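Local coordinates for M157 (PDB 2NYK), which is a mouse cytomegalovirus protein with an MHC class I-like fold that serves as a ligand for Ly49 receptors of natural killer cells, at residues 60-66 with 163-167; 215-219 with 230-234. The protein carries 1 engineered substitution. All blocks are in the same frame, centred on the assembly; numbering follows the deposited sequence.

Contact 1. Residues 60-66 with 163-167; sequences CKICPDV and RWRST
The backbones come closest at Cys63 and Thr167, whose CA atoms lie 5.7 Å apart, where the loop 60-66 runs past helix 157-173. In this MHC class I-like fold the pair joins the loop after edge strand 58-59 to a helix of the platform. The loop starts with a type I beta turn from Cys60 to Cys63, closed by the backbone bond from Cys63 N to Cys60 O and by the disulfide between the same two residues. That turn presents Ile62 O to the helix, and Thr167 OG1 donates to it over 2.7 Å, along one lone pair of the carbonyl and within its plane. The short, branched threonine suits the place: with OG1 anti to its own carbonyl carbon (chi1 -62°) the hydroxyl reaches the turn, while CG2 packs toward the disulfide. Pro64, rigid and apolar, lies over one face of the Trp164 indole in a CH-pi contact, its CD 3.7 Å from the centroid of the six-membered ring and only 6° off the normal. Cys63 SG approaches the same ring obliquely, 3.8 Å from Trp164 CZ3. Beyond the proline, Val66 CG2 touches both Trp164 and Arg163. Glu72 OE2 is the shared acceptor of a salt bridge from Arg163 NE and a hydrogen bond from Trp164 NE1, so that one carboxylate oxygen helps position both side chains. The long arginine bends to set its guanidinium beside the loop, where Asp65 O meets it at the edge, practically in plane, accepting a nearly straight bond from Arg163 NH2 at 3.1 Å.

Contact 2. Residues 215-219 with 230-234; sequences SAIVT and TVKAP
Thr219 N donates to Thr230 O over 2.7 Å, the shortest of four backbone bonds that pair strand 217-219 with strand 230-233 in an antiparallel beta hairpin. Thr230 N donates in turn to Thr219 O, and Ile217 with Lys232 forms the next hydrogen-bonded pair, in which Ile217 N reaches Lys232 O at 2.8 Å with an almost linear N-H...O angle of 178°. Between them Val218 and Val231 make a non-hydrogen-bonded pair, their CA atoms 4.5 Å apart. Here CA-H groups approach the carbonyls: Val218 CA lies 3.2 Å from Thr230 O, and Val231 CA lies 3.3 Å from Ile217 O. The beta-branched Ile217, Val218, Thr219, Thr230 and Val231 suit these extended backbones. On the face of Val218 and Val231, the CG2 methyls of the two valines meet at 4.3 Å, and Val231 CG2 also touches the small Ala216 CB. Val231 continues inward to Val206 and Leu208. On the other face Lys232 CG sits between its backbone N and carbonyl carbon (chi1 55°), which brings it 4.1 Å from Ile217 CB; the extended remainder of the chain suits an exposed lysine. Thr219 CB and Thr230 CB meet on the same face. Polar cohesion across this surface contact thus comes from main-chain amides and carbonyls, while the side chains add apolar packing, with the buried Val231 linking the hairpin to the interior.

In the fold
After helix 9-18 the chain builds strands 21-30, 35-41 and 46-51, then enters the loop of contact 1 after strand 58-59. Helix 71-90, strands 96-106, 109-118 and 122-128 and helix 148-154 follow before helix 157-173 returns to close that contact, a span of 96 intervening residues within the platform. Only afterwards does the chain lay down the second beta domain, probably the immunoglobulin-like one, where contact 2 closes a hairpin with just ten residues between its segments. The two contacts are therefore in series, neither nested nor crossed. They lie on opposite sides of the chain's centre, their centres 34 Å apart, one joining loop to helix and the other pairing edge strand 217-222 with its inner neighbour.

Contact 1. Residues 60-66 with 163-167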
loop_
_atom_site.group_PDB
_atom_site.type_symbol
_atom_site.label_atom_id
_atom_site.label_comp_id
_atom_site.label_asym_id
_atom_site.label_seq_id
_atom_site.Cartn_x
_atom_site.Cartn_y
_atom_site.Cartn_z
ATOM N N CYS A 60 -0.157 0.273 -10.771
ATOM C CA CYS A 60 -1.377 -0.540 -10.716
ATOM C C CYS A 60 -2.312 -0.209 -11.890
ATOM O O CYS A 60 -2.432 0.944 -12.287
ATOM C CB CYS A 60 -2.081 -0.407 -9.356
ATOM S SG CYS A 60 -3.410 0.801 -9.196
ATOM N N LYS A 61 -2.957 -1.233 -12.435
ATOM C CA LYS A 61 -3.798 -1.085 -13.631
ATOM C C LYS A 61 -4.902 -0.055 -13.483
ATOM O O LYS A 61 -5.330 0.506 -14.474
ATOM C CB LYS A 61 -4.415 -2.441 -14.049
ATOM C CG LYS A 61 -3.392 -3.524 -14.384
ATOM C CD LYS A 61 -2.496 -3.148 -15.562
ATOM C CE LYS A 61 -1.448 -4.224 -15.858
ATOM N NZ LYS A 61 -2.034 -5.615 -15.911
ATOM N N ILE A 62 -5.407 0.151 -12.262
ATOM C CA ILE A 62 -6.477 1.133 -12.067
ATOM C C ILE A 62 -5.929 2.449 -11.518
ATOM O O ILE A 62 -6.691 3.315 -11.071
ATOM C CB ILE A 62 -7.617 0.598 -11.144
ATOM C CG1 ILE A 62 -7.069 0.241 -9.751
ATOM C CG2 ILE A 62 -8.333 -0.598 -11.802
ATOM C CD1 ILE A 62 -8.137 -0.218 -8.772
ATOM N N CYS A 63 -4.601 2.570 -11.521
ATOM C CA CYS A 63 -3.915 3.783 -11.067
ATOM C C CYS A 63 -3.822 4.808 -12.208
ATOM O O CYS A 63 -3.805 4.431 -13.378
ATOM C CB CYS A 63 -2.502 3.453 -10.550
ATOM S SG CYS A 63 -2.487 2.642 -8.931
ATOM N N PRO A 64 -3.776 6.115 -11.866
ATOM C CA PRO A 64 -3.552 7.099 -12.912
ATOM C C PRO A 64 -2.129 6.958 -13.452
ATOM O O PRO A 64 -1.255 6.412 -12.768
ATOM C CB PRO A 64 -3.726 8.436 -12.179
ATOM C CG PRO A 64 -3.362 8.137 -10.766
ATOM C CD PRO A 64 -3.929 6.754 -10.536
ATOM N N ASP A 65 -1.883 7.418 -14.667
ATOM C CA ASP A 65 -0.508 7.357 -15.159
ATOM C C ASP A 65 0.329 8.357 -14.376
ATOM O O ASP A 65 -0.130 9.451 -14.076
ATOM C CB ASP A 65 -0.422 7.645 -16.656
ATOM C CG ASP A 65 1.005 7.536 -17.180
ATOM O OD1 ASP A 65 1.613 6.448 -17.015
ATOM O OD2 ASP A 65 1.523 8.540 -17.723
ATOM N N VAL A 66 1.543 7.964 -14.012
ATOM C CA VAL A 66 2.466 8.870 -13.331
ATOM C C VAL A 66 3.688 9.067 -14.224
ATOM O O VAL A 66 4.578 8.197 -14.298
ATOM C CB VAL A 66 2.849 8.368 -11.896
ATOM C CG1 VAL A 66 3.764 9.379 -11.188
ATOM C CG2 VAL A 66 1.582 8.098 -11.054
ATOM N N ARG A 163 -6.658 13.354 -9.281
ATOM C CA ARG A 163 -5.970 12.253 -9.968
ATOM C C ARG A 163 -6.229 10.879 -9.348
ATOM O O ARG A 163 -6.343 9.879 -10.076
ATOM C CB ARG A 163 -4.458 12.511 -9.991
ATOM C CG ARG A 163 -4.027 13.483 -11.023
ATOM C CD ARG A 163 -2.606 14.050 -10.760
ATOM N NE ARG A 163 -1.569 13.022 -10.712
ATOM C CZ ARG A 163 -1.346 12.133 -11.674
ATOM N NH1 ARG A 163 -2.092 12.126 -12.775
ATOM N NH2 ARG A 163 -0.373 11.240 -11.540
ATOM N N TRP A 164 -6.334 10.826 -8.019
ATOM C CA TRP A 164 -6.381 9.546 -7.293
ATOM C C TRP A 164 -7.717 9.104 -6.722
ATOM O O TRP A 164 -7.887 7.924 -6.420
ATOM C CB TRP A 164 -5.336 9.543 -6.169
ATOM C CG TRP A 164 -3.940 9.453 -6.748
ATOM C CD1 TRP A 164 -3.140 10.487 -7.168
ATOM C CD2 TRP A 164 -3.202 8.257 -6.960
ATOM N NE1 TRP A 164 -1.945 9.995 -7.635
ATOM C CE2 TRP A 164 -1.967 8.622 -7.524
ATOM C CE3 TRP A 164 -3.469 6.899 -6.723
ATOM C CZ2 TRP A 164 -0.988 7.672 -7.851
ATOM C CZ3 TRP A 164 -2.514 5.966 -7.070
ATOM C CH2 TRP A 164 -1.292 6.354 -7.625
ATOM N N ARG A 165 -8.657 10.029 -6.547
ATOM C CA ARG A 165 -9.918 9.692 -5.902
ATOM C C ARG A 165 -10.570 8.413 -6.445
ATOM O O ARG A 165 -10.878 7.521 -5.689
ATOM C CB ARG A 165 -10.917 10.848 -5.981
ATOM C CG ARG A 165 -12.281 10.431 -5.506
ATOM C CD ARG A 165 -13.199 11.619 -5.264
ATOM N NE ARG A 165 -13.519 12.366 -6.479
ATOM C CZ ARG A 165 -14.409 11.987 -7.401
ATOM N NH1 ARG A 165 -15.068 10.846 -7.273
ATOM N NH2 ARG A 165 -14.652 12.773 -8.451
ATOM N N SER A 166 -10.797 8.356 -7.753
ATOM C CA SER A 166 -11.439 7.203 -8.370
ATOM C C SER A 166 -10.666 5.902 -8.084
ATOM O O SER A 166 -11.262 4.886 -7.779
ATOM C CB SER A 166 -11.559 7.431 -9.879
ATOM O OG SER A 166 -12.044 6.265 -10.525
ATOM N N THR A 167 -9.342 5.953 -8.184
ATOM C CA THR A 167 -8.484 4.794 -7.891
ATOM C C THR A 167 -8.684 4.317 -6.461
ATOM O O THR A 167 -8.881 3.142 -6.222
ATOM C CB THR A 167 -6.993 5.133 -8.144
ATOM O OG1 THR A 167 -6.838 5.462 -9.523
ATOM C CG2 THR A 167 -6.082 3.934 -7.794
#

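Contact 2. Residues 215-219 with 230-234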
loop_
_atom_site.group_PDB
_atom_site.type_symbol
_atom_site.label_atom_id
_atom_site.label_comp_id
_atom_site.label_asym_id
_atom_site.label_seq_id
_atom_site.Cartn_x
_atom_site.Cartn_y
_atom_site.Cartn_z
ATOM N N SER A 215 1.606 -25.393 13.631
ATOM C CA SER A 215 2.709 -25.193 12.694
ATOM C C SER A 215 2.199 -24.920 11.276
ATOM O O SER A 215 1.618 -25.793 10.638
ATOM C CB SER A 215 3.614 -26.424 12.677
ATOM O OG SER A 215 4.702 -26.243 11.774
ATOM N N ALA A 216 2.424 -23.711 10.780
ATOM C CA ALA A 216 1.949 -23.358 9.440
ATOM C C ALA A 216 3.014 -22.685 8.595
ATOM O O ALA A 216 3.997 -22.145 9.115
ATOM C CB ALA A 216 0.703 -22.475 9.524
ATOM N N ILE A 217 2.811 -22.736 7.282
ATOM C CA ILE A 217 3.612 -21.952 6.358
ATOM C C ILE A 217 2.709 -20.899 5.718
ATOM O O ILE A 217 1.679 -21.240 5.105
ATOM C CB ILE A 217 4.271 -22.817 5.263
ATOM C CG1 ILE A 217 5.172 -23.872 5.895
ATOM C CG2 ILE A 217 5.081 -21.931 4.314
ATOM C CD1 ILE A 217 5.706 -24.883 4.907
ATOM N N VAL A 218 3.110 -19.637 5.865
ATOM C CA VAL A 218 2.396 -18.503 5.294
ATOM C C VAL A 218 3.218 -17.768 4.237
ATOM O O VAL A 218 4.338 -17.333 4.497
ATOM C CB VAL A 218 1.959 -17.491 6.368
ATOM C CG1 VAL A 218 1.016 -16.448 5.741
ATOM C CG2 VAL A 218 1.270 -18.204 7.524
ATOM N N THR A 219 2.638 -17.621 3.051
ATOM C CA THR A 219 3.286 -16.915 1.952
ATOM C C THR A 219 2.469 -15.666 1.575
ATOM O O THR A 219 1.246 -15.712 1.477
ATOM C CB THR A 219 3.457 -17.835 0.718
ATOM O OG1 THR A 219 4.226 -18.989 1.100
ATOM C CG2 THR A 219 4.201 -17.097 -0.394
ATOM N N THR A 230 -1.120 -17.212 0.994
ATOM C CA THR A 230 -1.306 -18.658 1.071
ATOM C C THR A 230 -0.888 -19.139 2.462
ATOM O O THR A 230 0.154 -18.743 2.967
ATOM C CB THR A 230 -0.432 -19.386 0.021
ATOM O OG1 THR A 230 -0.700 -18.876 -1.294
ATOM C CG2 THR A 230 -0.658 -20.905 0.050
ATOM N N VAL A 231 -1.728 -19.970 3.077
ATOM C CA VAL A 231 -1.435 -20.603 4.355
ATOM C C VAL A 231 -1.638 -22.105 4.187
ATOM O O VAL A 231 -2.740 -22.575 3.847
ATOM C CB VAL A 231 -2.292 -20.051 5.538
ATOM C CG1 VAL A 231 -3.748 -20.081 5.210
ATOM C CG2 VAL A 231 -2.061 -20.876 6.818
ATOM N N LYS A 232 -0.556 -22.850 4.382
ATOM C CA LYS A 232 -0.639 -24.295 4.377
ATOM C C LYS A 232 -0.117 -24.881 5.666
ATOM O O LYS A 232 0.868 -24.396 6.246
ATOM C CB LYS A 232 0.014 -24.926 3.145
ATOM C CG LYS A 232 1.447 -24.574 2.879
ATOM C CD LYS A 232 1.754 -24.858 1.387
ATOM C CE LYS A 232 3.298 -24.769 1.173
ATOM N NZ LYS A 232 3.565 -24.960 -0.314
ATOM N N ALA A 233 -0.827 -25.908 6.125
ATOM C CA ALA A 233 -0.473 -26.599 7.343
ATOM C C ALA A 233 -0.444 -28.085 7.012
ATOM O O ALA A 233 -1.499 -28.693 6.810
ATOM C CB ALA A 233 -1.471 -26.285 8.431
ATOM N N PRO A 234 0.774 -28.654 6.889
ATOM C CA PRO A 234 0.938 -30.075 6.600
ATOM C C PRO A 234 0.400 -30.902 7.760
ATOM O O PRO A 234 0.595 -30.523 8.935
ATOM C CB PRO A 234 2.464 -30.241 6.483
ATOM C CG PRO A 234 3.031 -29.098 7.289
ATOM C CD PRO A 234 2.077 -27.968 7.033
#